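Local structure of pectate lyase/Amb allergen (Acidovorax citrulli, 4HWV) at residues A[48-53]-A[62-67]. The protein probably cleaves pectate as a calcium-binding, secreted lyase of polysaccharide lyase family 1. Residues are numbered along the deposited sequence; the frame is centred on the assembly and turned at random.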
loop_
_atom_site.group_PDB
_atom_site.type_symbol
_atom_site.label_atom_id
_atom_site.label_comp_id
_atom_site.label_asym_id
_atom_site.label_seq_id
_atom_site.Cartn_x
_atom_site.Cartn_y
_atom_site.Cartn_z
ATOM N N ALA A 48 -14.191 10.835 -15.088
ATOM C CA ALA A 48 -12.929 10.095 -15.028
ATOM C C ALA A 48 -11.809 10.885 -14.341
ATOM O O ALA A 48 -10.670 10.414 -14.260
ATOM C CB ALA A 48 -12.487 9.659 -16.437
ATOM N N ASN A 49 -12.123 12.080 -13.838
ATOM C CA ASN A 49 -11.129 12.879 -13.123
ATOM C C ASN A 49 -11.830 13.873 -12.218
ATOM O O ASN A 49 -13.075 14.010 -12.252
ATOM C CB ASN A 49 -10.157 13.574 -14.107
ATOM C CG ASN A 49 -10.846 14.612 -14.981
ATOM O OD1 ASN A 49 -11.443 15.551 -14.469
ATOM N ND2 ASN A 49 -10.729 14.464 -16.308
ATOM N N ARG A 50 -11.047 14.561 -11.393
ATOM C CA ARG A 50 -11.591 15.437 -10.375
ATOM C C ARG A 50 -12.404 16.593 -10.966
ATOM O O ARG A 50 -13.455 16.969 -10.428
ATOM C CB ARG A 50 -10.449 15.972 -9.517
ATOM C CG ARG A 50 -10.885 16.922 -8.382
ATOM C CD ARG A 50 -9.691 17.381 -7.516
ATOM N NE ARG A 50 -10.124 18.276 -6.449
ATOM C CZ ARG A 50 -10.378 19.575 -6.630
ATOM N NH1 ARG A 50 -10.223 20.129 -7.841
ATOM N NH2 ARG A 50 -10.807 20.315 -5.604
ATOM N N ASN A 51 -11.917 17.171 -12.065
ATOM C CA ASN A 51 -12.640 18.272 -12.696
ATOM C C ASN A 51 -14.013 17.833 -13.204
ATOM O O ASN A 51 -15.022 18.512 -12.970
ATOM C CB ASN A 51 -11.843 18.889 -13.853
ATOM C CG ASN A 51 -10.646 19.708 -13.384
ATOM O OD1 ASN A 51 -10.573 20.127 -12.242
ATOM N ND2 ASN A 51 -9.730 19.989 -14.297
ATOM N N GLU A 52 -14.058 16.693 -13.890
ATOM C CA GLU A 52 -15.330 16.181 -14.409
ATOM C C GLU A 52 -16.302 15.833 -13.298
ATOM O O GLU A 52 -17.498 16.110 -13.390
ATOM C CB GLU A 52 -15.095 14.962 -15.285
ATOM C CG GLU A 52 -14.326 15.283 -16.587
ATOM C CD GLU A 52 -14.048 14.053 -17.428
ATOM O OE1 GLU A 52 -14.376 12.936 -16.997
ATOM O OE2 GLU A 52 -13.510 14.201 -18.545
ATOM N N LEU A 53 -15.782 15.231 -12.229
ATOM C CA LEU A 53 -16.625 14.898 -11.080
ATOM C C LEU A 53 -17.254 16.174 -10.487
ATOM O O LEU A 53 -18.464 16.231 -10.235
ATOM C CB LEU A 53 -15.786 14.175 -10.022
ATOM C CG LEU A 53 -16.509 13.936 -8.697
ATOM C CD1 LEU A 53 -17.740 13.046 -8.826
ATOM C CD2 LEU A 53 -15.528 13.302 -7.717
ATOM N N ALA A 62 -19.329 25.001 -11.973
ATOM C CA ALA A 62 -18.116 25.181 -11.175
ATOM C C ALA A 62 -17.048 25.957 -11.928
ATOM O O ALA A 62 -16.897 25.804 -13.139
ATOM C CB ALA A 62 -17.553 23.842 -10.727
ATOM N N VAL A 63 -16.322 26.800 -11.202
ATOM C CA VAL A 63 -15.080 27.348 -11.703
ATOM C C VAL A 63 -13.991 26.756 -10.829
ATOM O O VAL A 63 -13.955 26.979 -9.611
ATOM C CB VAL A 63 -15.046 28.887 -11.660
ATOM C CG1 VAL A 63 -13.682 29.396 -12.118
ATOM C CG2 VAL A 63 -16.158 29.465 -12.533
ATOM N N ILE A 64 -13.133 25.953 -11.453
ATOM C CA ILE A 64 -12.074 25.256 -10.743
ATOM C C ILE A 64 -10.778 25.999 -11.042
ATOM O O ILE A 64 -10.330 26.067 -12.196
ATOM C CB ILE A 64 -12.003 23.782 -11.170
ATOM C CG1 ILE A 64 -13.387 23.145 -10.999
ATOM C CG2 ILE A 64 -10.892 23.048 -10.393
ATOM C CD1 ILE A 64 -13.463 21.702 -11.461
ATOM N N ALA A 65 -10.210 26.594 -9.994
ATOM C CA ALA A 65 -9.032 27.436 -10.091
ATOM C C ALA A 65 -7.796 26.619 -10.415
ATOM O O ALA A 65 -7.807 25.399 -10.270
ATOM C CB ALA A 65 -8.839 28.190 -8.764
ATOM N N PRO A 66 -6.707 27.289 -10.830
ATOM C CA PRO A 66 -5.444 26.558 -11.022
ATOM C C PRO A 66 -5.048 25.689 -9.823
ATOM O O PRO A 66 -4.564 24.560 -10.024
ATOM C CB PRO A 66 -4.432 27.684 -11.265
ATOM C CG PRO A 66 -5.270 28.745 -12.009
ATOM C CD PRO A 66 -6.615 28.701 -11.283
ATOM N N ASP A 67 -5.296 26.166 -8.608
ATOM C CA ASP A 67 -4.935 25.365 -7.444
ATOM C C ASP A 67 -5.918 24.234 -7.126
ATOM O O ASP A 67 -5.656 23.420 -6.236
ATOM C CB ASP A 67 -4.632 26.230 -6.207
ATOM C CG ASP A 67 -5.845 26.963 -5.648
ATOM O OD1 ASP A 67 -6.993 26.688 -6.043
ATOM O OD2 ASP A 67 -5.631 27.819 -4.769
#
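With CG1 anti to its own carbonyl carbon (chi1 -54°) and CD1 carried on in an extended line, Ile64 reaches from its strand to the first turn of helix 50-57, where Asn51, its CG likewise anti to the carbonyl carbon (chi1 -72°), turns the oxygen of its amide to the two methyls of the isoleucine, which both stand off the same side of the amide plane. The two branches of Ile64 share one oxygen: Asn51 OD1 lies 3.4 Å from Ile64 CD1 and 3.5 Å from Ile64 CG2, in van der Waals contact with both methyls. CD1 also slips against the helix backbone, 3.7 Å from Asn51 CA. The nitrogen side of the same amide is used differently, since Asn51 ND2 donates to the carbonyl of Gly93 and so fixes which way the group is turned. Such a division of labour, the amide nitrogen bonded and the oxygen resting against aliphatic carbon, illustrates how a small contact can be ordered without any hydrogen bond across it. The setting is the periphery of the right-handed parallel beta-helix of pectate lyases, away from the calcium site: a short helix after strand 44-47 packs against a two-stranded antiparallel hairpin, 63-64 with 70-71. Arg50 makes the lesser approach. Fully extended as far as NE, it brings its guanidinium edge-on to the isoleucine, with Ile64 CG2 near the plane and 3.9 Å from Arg50 NH1, while NH2 bonds to the carbonyls of Val158 and Gly68, so that the buried group is anchored from outside the contact. At the start of the helix, Asn49 OD1, at the N-cap, accepts from Glu52 N at 2.9 Å, and Glu52 OE1 in turn receives Ala48 N at 2.8 Å.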